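Local coordinates for glycosyl hydrolase family 2, TIM barrel domain protein (Faecalibacterium prausnitzii A2-165, PDB 6ED2), which probably hydrolyses beta-glucuronides, as a gut bacterial beta-glucuronidase of glycosyl hydrolase family 2, at residues F372-M384 and A435-A447. Residues are numbered along the deposited sequence; the frame is centred on the assembly and turned at random.
Sequences FLIIDEVPAVGFM and AWSLLNEPQCTSA
With CG of Glu377 trans to the main-chain nitrogen (chi1 -178°) and OG of Ser437 likewise trans (chi1 168°), both side chains run along the same face of paired strands, and Ser437 OG donates to Glu377 OE1 at 2.8 Å. The hydroxyl meets the anti side of that oxygen, well out of the carboxylate plane; Arg353 forms a salt bridge with the same OE1, and His356 bonds OE2. Glu377 OE2 lies 3.5 Å from CB of Asn440, a residue whose OD1 is hydrogen-bonded by Thr473 and Arg353. On the other face Asp376 OD2 comes to the edge of the Trp436 ring, 3.5 Å from CZ3, while Tyr364 holds OD1. Strands 373-377 and 433-440 are neighbouring parallel staves of the TIM barrel: Ala435 O accepts from Asp376 N, and Asp376 O from Ser437 N at 2.8 Å, both with N-H...O angles of 171°. Past the end of strand 373-377, Asn440 N bonds Ala380 O at 2.8 Å. A water donates to Ala380 O and Asn440 O and accepts from Phe383 N. In the loops at the C-terminal end of the barrel strands, Gln443 N donates to Phe383 O at 3.0 Å, and the Met384 side chain crosses that of Gln443 at about a right angle, its SD 3.6 Å from Gln443 CD.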
ATOM      1  N   PHE A 372      16.723 -13.314  27.093  1.00 28.04           N
ATOM      2  CA  PHE A 372      17.296 -12.968  25.799  1.00 29.48           C
ATOM      3  C   PHE A 372      18.764 -12.600  25.979  1.00 30.82           C
ATOM      4  O   PHE A 372      19.157 -12.064  27.014  1.00 27.48           O
ATOM      5  CB  PHE A 372      16.548 -11.798  25.148  1.00 29.07           C
ATOM      6  CG  PHE A 372      15.372 -12.223  24.307  1.00 32.15           C
ATOM      7  CD1 PHE A 372      14.144 -12.489  24.891  1.00 30.60           C
ATOM      8  CD2 PHE A 372      15.498 -12.357  22.933  1.00 28.94           C
ATOM      9  CE1 PHE A 372      13.060 -12.885  24.114  1.00 30.40           C
ATOM     10  CE2 PHE A 372      14.418 -12.761  22.150  1.00 31.68           C
ATOM     11  CZ  PHE A 372      13.198 -13.023  22.740  1.00 27.59           C
ATOM     12  N   LEU A 373      19.573 -12.922  24.972  1.00 26.33           N
ATOM     13  CA  LEU A 373      20.992 -12.602  24.966  1.00 26.97           C
ATOM     14  C   LEU A 373      21.211 -11.294  24.224  1.00 23.55           C
ATOM     15  O   LEU A 373      20.652 -11.081  23.145  1.00 25.76           O
ATOM     16  CB  LEU A 373      21.794 -13.722  24.291  1.00 25.91           C
ATOM     17  CG  LEU A 373      21.536 -15.135  24.797  1.00 26.70           C
ATOM     18  CD1 LEU A 373      22.336 -16.157  23.996  1.00 28.08           C
ATOM     19  CD2 LEU A 373      21.887 -15.214  26.283  1.00 25.98           C
ATOM     20  N   ILE A 374      22.059 -10.438  24.783  1.00 25.75           N
ATOM     21  CA  ILE A 374      22.336  -9.115  24.231  1.00 22.65           C
ATOM     22  C   ILE A 374      23.823  -8.989  23.930  1.00 28.65           C
ATOM     23  O   ILE A 374      24.663  -9.261  24.800  1.00 27.35           O
ATOM     24  CB  ILE A 374      21.916  -8.004  25.208  1.00 23.50           C
ATOM     25  CG1 ILE A 374      20.393  -8.016  25.415  1.00 24.47           C
ATOM     26  CG2 ILE A 374      22.424  -6.635  24.725  1.00 18.87           C
ATOM     27  CD1 ILE A 374      19.905  -6.841  26.235  1.00 23.16           C
ATOM     28  N   ILE A 375      24.138  -8.529  22.723  1.00 24.41           N
ATOM     29  CA  ILE A 375      25.446  -7.987  22.395  1.00 25.13           C
ATOM     30  C   ILE A 375      25.369  -6.474  22.549  1.00 24.75           C
ATOM     31  O   ILE A 375      24.665  -5.801  21.794  1.00 28.38           O
ATOM     32  CB  ILE A 375      25.888  -8.381  20.981  1.00 29.04           C
ATOM     33  CG1 ILE A 375      25.891  -9.910  20.841  1.00 24.53           C
ATOM     34  CG2 ILE A 375      27.261  -7.800  20.688  1.00 21.51           C
ATOM     35  CD1 ILE A 375      26.245 -10.399  19.446  1.00 21.85           C
ATOM     36  N   ASP A 376      26.107  -5.939  23.518  1.00 28.43           N
ATOM     37  CA  ASP A 376      26.003  -4.545  23.932  1.00 25.34           C
ATOM     38  C   ASP A 376      27.006  -3.716  23.142  1.00 27.17           C
ATOM     39  O   ASP A 376      28.214  -4.006  23.163  1.00 29.76           O
ATOM     40  CB  ASP A 376      26.273  -4.435  25.432  1.00 24.27           C
ATOM     41  CG  ASP A 376      25.545  -3.259  26.100  1.00 31.40           C
ATOM     42  OD1 ASP A 376      24.893  -2.421  25.416  1.00 25.86           O
ATOM     43  OD2 ASP A 376      25.656  -3.175  27.344  1.00 28.12           O
ATOM     44  N   GLU A 377      26.523  -2.675  22.473  1.00 25.12           N
ATOM     45  CA  GLU A 377      27.330  -1.942  21.508  1.00 25.74           C
ATOM     46  C   GLU A 377      27.408  -0.459  21.857  1.00 29.15           C
ATOM     47  O   GLU A 377      26.384   0.195  22.095  1.00 28.14           O
ATOM     48  CB  GLU A 377      26.770  -2.118  20.096  1.00 27.18           C
ATOM     49  CG  GLU A 377      27.598  -1.407  19.028  1.00 28.54           C
ATOM     50  CD  GLU A 377      27.232  -1.845  17.608  1.00 33.04           C
ATOM     51  OE1 GLU A 377      27.481  -3.028  17.256  1.00 34.31           O
ATOM     52  OE2 GLU A 377      26.706  -0.999  16.845  1.00 34.61           O
ATOM     53  N   VAL A 378      28.622   0.068  21.828  1.00 22.95           N
ATOM     54  CA  VAL A 378      28.924   1.474  22.086  1.00 28.84           C
ATOM     55  C   VAL A 378      28.708   2.272  20.795  1.00 27.08           C
ATOM     56  O   VAL A 378      28.767   1.688  19.705  1.00 24.07           O
ATOM     57  CB  VAL A 378      30.354   1.552  22.653  1.00 34.67           C
ATOM     58  CG1 VAL A 378      31.396   1.534  21.549  1.00 27.76           C
ATOM     59  CG2 VAL A 378      30.531   2.690  23.625  1.00 35.16           C
ATOM     60  N   PRO A 379      28.402   3.591  20.826  1.00 29.33           N
ATOM     61  CA  PRO A 379      28.046   4.268  19.560  1.00 24.90           C
ATOM     62  C   PRO A 379      29.226   4.569  18.636  1.00 28.28           C
ATOM     63  O   PRO A 379      29.268   5.630  18.003  1.00 27.17           O
ATOM     64  CB  PRO A 379      27.372   5.566  20.030  1.00 29.73           C
ATOM     65  CG  PRO A 379      27.129   5.391  21.508  1.00 28.40           C
ATOM     66  CD  PRO A 379      28.213   4.487  21.978  1.00 27.74           C
ATOM     67  N   ALA A 380      30.168   3.628  18.517  1.00 30.75           N
ATOM     68  CA  ALA A 380      31.360   3.803  17.681  1.00 31.63           C
ATOM     69  C   ALA A 380      31.040   3.422  16.233  1.00 31.10           C
ATOM     70  O   ALA A 380      31.513   2.421  15.679  1.00 29.19           O
ATOM     71  CB  ALA A 380      32.515   2.978  18.226  1.00 26.94           C
ATOM     72  N   VAL A 381      30.205   4.249  15.621  1.00 30.97           N
ATOM     73  CA  VAL A 381      29.739   4.021  14.264  1.00 27.47           C
ATOM     74  C   VAL A 381      29.973   5.300  13.481  1.00 28.68           C
ATOM     75  O   VAL A 381      29.939   6.403  14.039  1.00 29.78           O
ATOM     76  CB  VAL A 381      28.247   3.596  14.234  1.00 29.95           C
ATOM     77  CG1 VAL A 381      27.370   4.688  14.854  1.00 29.15           C
ATOM     78  CG2 VAL A 381      27.791   3.248  12.796  1.00 23.62           C
ATOM     79  N   GLY A 382      30.225   5.149  12.181  1.00 29.14           N
ATOM     80  CA  GLY A 382      30.582   6.272  11.334  1.00 29.53           C
ATOM     81  C   GLY A 382      32.067   6.526  11.180  1.00 32.60           C
ATOM     82  O   GLY A 382      32.442   7.576  10.638  1.00 29.36           O
ATOM     83  N   PHE A 383      32.930   5.598  11.624  1.00 30.46           N
ATOM     84  CA  PHE A 383      34.382   5.800  11.582  1.00 30.43           C
ATOM     85  C   PHE A 383      34.911   5.439  10.192  1.00 31.90           C
ATOM     86  O   PHE A 383      35.753   4.557  10.023  1.00 32.46           O
ATOM     87  CB  PHE A 383      35.074   4.970  12.662  1.00 28.12           C
ATOM     88  CG  PHE A 383      34.750   5.394  14.088  1.00 33.74           C
ATOM     89  CD1 PHE A 383      33.900   6.472  14.355  1.00 29.22           C
ATOM     90  CD2 PHE A 383      35.318   4.715  15.169  1.00 29.33           C
ATOM     91  CE1 PHE A 383      33.619   6.863  15.664  1.00 28.54           C
ATOM     92  CE2 PHE A 383      35.034   5.101  16.498  1.00 30.76           C
ATOM     93  CZ  PHE A 383      34.189   6.184  16.742  1.00 27.20           C
ATOM     94  N   MET A 384      34.390   6.144   9.189  1.00 38.08           N
ATOM     95  CA  MET A 384      34.554   5.782   7.774  1.00 41.17           C
ATOM     96  C   MET A 384      34.032   6.910   6.896  1.00 39.55           C
ATOM     97  O   MET A 384      34.607   8.000   6.880  1.00 45.43           O
ATOM     98  CB  MET A 384      33.817   4.469   7.455  1.00 37.66           C
ATOM     99  CG  MET A 384      33.769   4.068   5.970  1.00 53.47           C
ATOM    100  SD  MET A 384      35.375   4.068   5.119  1.00 71.21           S
ATOM    101  CE  MET A 384      35.156   2.798   3.863  1.00 56.35           C
ATOM    102  N   ALA A 435      28.127 -10.077  25.617  1.00 27.51           N
ATOM    103  CA  ALA A 435      29.239  -9.714  24.743  1.00 29.13           C
ATOM    104  C   ALA A 435      29.226  -8.214  24.516  1.00 29.13           C
ATOM    105  O   ALA A 435      28.192  -7.555  24.668  1.00 25.90           O
ATOM    106  CB  ALA A 435      29.178 -10.448  23.397  1.00 25.41           C
ATOM    107  N   TRP A 436      30.393  -7.689  24.135  1.00 22.14           N
ATOM    108  CA  TRP A 436      30.608  -6.267  23.882  1.00 21.50           C
ATOM    109  C   TRP A 436      30.985  -6.070  22.425  1.00 26.80           C
ATOM    110  O   TRP A 436      31.896  -6.733  21.927  1.00 32.77           O
ATOM    111  CB  TRP A 436      31.734  -5.694  24.761  1.00 25.75           C
ATOM    112  CG  TRP A 436      31.638  -6.080  26.209  1.00 30.26           C
ATOM    113  CD1 TRP A 436      32.452  -6.941  26.892  1.00 29.27           C
ATOM    114  CD2 TRP A 436      30.651  -5.632  27.145  1.00 29.76           C
ATOM    115  NE1 TRP A 436      32.050  -7.033  28.206  1.00 26.60           N
ATOM    116  CE2 TRP A 436      30.945  -6.237  28.385  1.00 30.06           C
ATOM    117  CE3 TRP A 436      29.561  -4.757  27.061  1.00 26.01           C
ATOM    118  CZ2 TRP A 436      30.172  -6.012  29.528  1.00 27.30           C
ATOM    119  CZ3 TRP A 436      28.800  -4.526  28.210  1.00 26.27           C
ATOM    120  CH2 TRP A 436      29.105  -5.158  29.415  1.00 28.53           C
ATOM    121  N   SER A 437      30.310  -5.154  21.745  1.00 28.54           N
ATOM    122  CA  SER A 437      30.689  -4.780  20.391  1.00 26.91           C
ATOM    123  C   SER A 437      31.279  -3.380  20.451  1.00 26.41           C
ATOM    124  O   SER A 437      30.607  -2.447  20.889  1.00 25.12           O
ATOM    125  CB  SER A 437      29.492  -4.848  19.443  1.00 22.72           C
ATOM    126  OG  SER A 437      29.820  -4.231  18.211  1.00 27.64           O
ATOM    127  N   LEU A 438      32.531  -3.231  20.015  1.00 24.80           N
ATOM    128  CA  LEU A 438      33.285  -2.021  20.320  1.00 24.45           C
ATOM    129  C   LEU A 438      33.248  -0.983  19.206  1.00 25.70           C
ATOM    130  O   LEU A 438      33.553   0.187  19.464  1.00 25.72           O
ATOM    131  CB  LEU A 438      34.743  -2.379  20.631  1.00 28.12           C
ATOM    132  CG  LEU A 438      35.141  -2.787  22.058  1.00 35.90           C
ATOM    133  CD1 LEU A 438      34.167  -3.709  22.708  1.00 26.30           C
ATOM    134  CD2 LEU A 438      36.516  -3.432  22.069  1.00 26.92           C
ATOM    135  N   LEU A 439      32.900  -1.387  17.983  1.00 26.47           N
ATOM    136  CA  LEU A 439      32.791  -0.497  16.833  1.00 24.39           C
ATOM    137  C   LEU A 439      31.817  -1.124  15.852  1.00 23.34           C
ATOM    138  O   LEU A 439      31.682  -2.351  15.802  1.00 26.57           O
ATOM    139  CB  LEU A 439      34.136  -0.253  16.122  1.00 29.66           C
ATOM    140  CG  LEU A 439      35.420   0.109  16.874  1.00 28.42           C
ATOM    141  CD1 LEU A 439      36.193  -1.143  17.199  1.00 27.05           C
ATOM    142  CD2 LEU A 439      36.276   1.066  16.055  1.00 27.00           C
ATOM    143  N   ASN A 440      31.109  -0.281  15.093  1.00 28.05           N
ATOM    144  CA  ASN A 440      30.267  -0.761  13.998  1.00 29.48           C
ATOM    145  C   ASN A 440      30.836  -0.242  12.688  1.00 28.57           C
ATOM    146  O   ASN A 440      30.829   0.970  12.434  1.00 27.79           O
ATOM    147  CB  ASN A 440      28.801  -0.341  14.134  1.00 27.46           C
ATOM    148  CG  ASN A 440      27.929  -0.919  13.001  1.00 31.27           C
ATOM    149  OD1 ASN A 440      27.584  -2.108  13.001  1.00 31.63           O
ATOM    150  ND2 ASN A 440      27.599  -0.083  12.024  1.00 32.18           N
ATOM    151  N   GLU A 441      31.311  -1.162  11.859  1.00 26.57           N
ATOM    152  CA  GLU A 441      31.807  -0.857  10.523  1.00 31.66           C
ATOM    153  C   GLU A 441      32.864   0.255  10.507  1.00 32.90           C
ATOM    154  O   GLU A 441      32.725   1.240   9.780  1.00 31.08           O
ATOM    155  CB  GLU A 441      30.647  -0.493   9.608  1.00 28.72           C
ATOM    156  CG  GLU A 441      29.689  -1.634   9.356  1.00 30.76           C
ATOM    157  CD  GLU A 441      28.627  -1.280   8.335  1.00 34.74           C
ATOM    158  OE1 GLU A 441      28.452  -0.078   8.042  1.00 41.02           O
ATOM    159  OE2 GLU A 441      27.969  -2.203   7.820  1.00 40.64           O
ATOM    160  N   PRO A 442      33.931   0.123  11.290  1.00 30.61           N
ATOM    161  CA  PRO A 442      35.037   1.072  11.167  1.00 30.66           C
ATOM    162  C   PRO A 442      35.838   0.754   9.917  1.00 33.46           C
ATOM    163  O   PRO A 442      35.818  -0.366   9.403  1.00 28.69           O
ATOM    164  CB  PRO A 442      35.864   0.822  12.435  1.00 23.56           C
ATOM    165  CG  PRO A 442      35.654  -0.617  12.703  1.00 26.26           C
ATOM    166  CD  PRO A 442      34.256  -0.970  12.226  1.00 25.26           C
ATOM    167  N   GLN A 443      36.543   1.768   9.419  1.00 28.78           N
ATOM    168  CA  GLN A 443      37.441   1.575   8.285  1.00 31.98           C
ATOM    169  C   GLN A 443      38.707   0.869   8.791  1.00 31.78           C
ATOM    170  O   GLN A 443      39.768   1.469   8.949  1.00 30.01           O
ATOM    171  CB  GLN A 443      37.757   2.914   7.621  1.00 32.76           C
ATOM    172  CG  GLN A 443      38.639   2.820   6.366  1.00 37.88           C
ATOM    173  CD  GLN A 443      38.932   4.183   5.731  1.00 44.95           C
ATOM    174  OE1 GLN A 443      38.959   5.219   6.401  1.00 40.41           O
ATOM    175  NE2 GLN A 443      39.136   4.179   4.423  1.00 50.10           N
ATOM    176  N   CYS A 444      38.575  -0.436   9.067  1.00 26.37           N
ATOM    177  CA  CYS A 444      39.637  -1.185   9.738  1.00 29.62           C
ATOM    178  C   CYS A 444      40.724  -1.681   8.778  1.00 34.52           C
ATOM    179  O   CYS A 444      41.554  -2.511   9.175  1.00 30.04           O
ATOM    180  CB  CYS A 444      39.053  -2.359  10.542  1.00 25.80           C
ATOM    181  SG  CYS A 444      38.248  -3.739   9.635  1.00 31.62           S
ATOM    182  N   THR A 445      40.713  -1.201   7.533  1.00 30.20           N
ATOM    183  CA  THR A 445      41.847  -1.272   6.632  1.00 31.32           C
ATOM    184  C   THR A 445      42.699  -0.017   6.705  1.00 34.93           C
ATOM    185  O   THR A 445      43.763   0.038   6.078  1.00 35.32           O
ATOM    186  CB  THR A 445      41.382  -1.476   5.183  1.00 27.48           C
ATOM    187  OG1 THR A 445      40.448  -0.452   4.835  1.00 36.22           O
ATOM    188  CG2 THR A 445      40.728  -2.844   5.000  1.00 29.92           C
ATOM    189  N   SER A 446      42.247   0.985   7.448  1.00 32.73           N
ATOM    190  CA  SER A 446      42.961   2.249   7.530  1.00 33.62           C
ATOM    191  C   SER A 446      44.288   2.051   8.254  1.00 36.61           C
ATOM    192  O   SER A 446      44.398   1.238   9.184  1.00 32.21           O
ATOM    193  CB  SER A 446      42.092   3.285   8.258  1.00 33.05           C
ATOM    194  OG  SER A 446      42.803   4.450   8.633  1.00 35.49           O
ATOM    195  N   ALA A 447      45.309   2.774   7.805  1.00 36.33           N
ATOM    196  CA  ALA A 447      46.510   2.899   8.620  1.00 41.09           C
ATOM    197  C   ALA A 447      46.120   3.497   9.961  1.00 38.32           C
ATOM    198  O   ALA A 447      45.251   4.368  10.030  1.00 32.52           O
ATOM    199  CB  ALA A 447      47.550   3.788   7.930  1.00 30.24           C
TER
HETATM  200  O   HOH W   1      32.772   2.940  13.002  1.00 26.43           O
HETATM  201  O   HOH W   2      30.604   3.269  10.061  1.00 30.09           O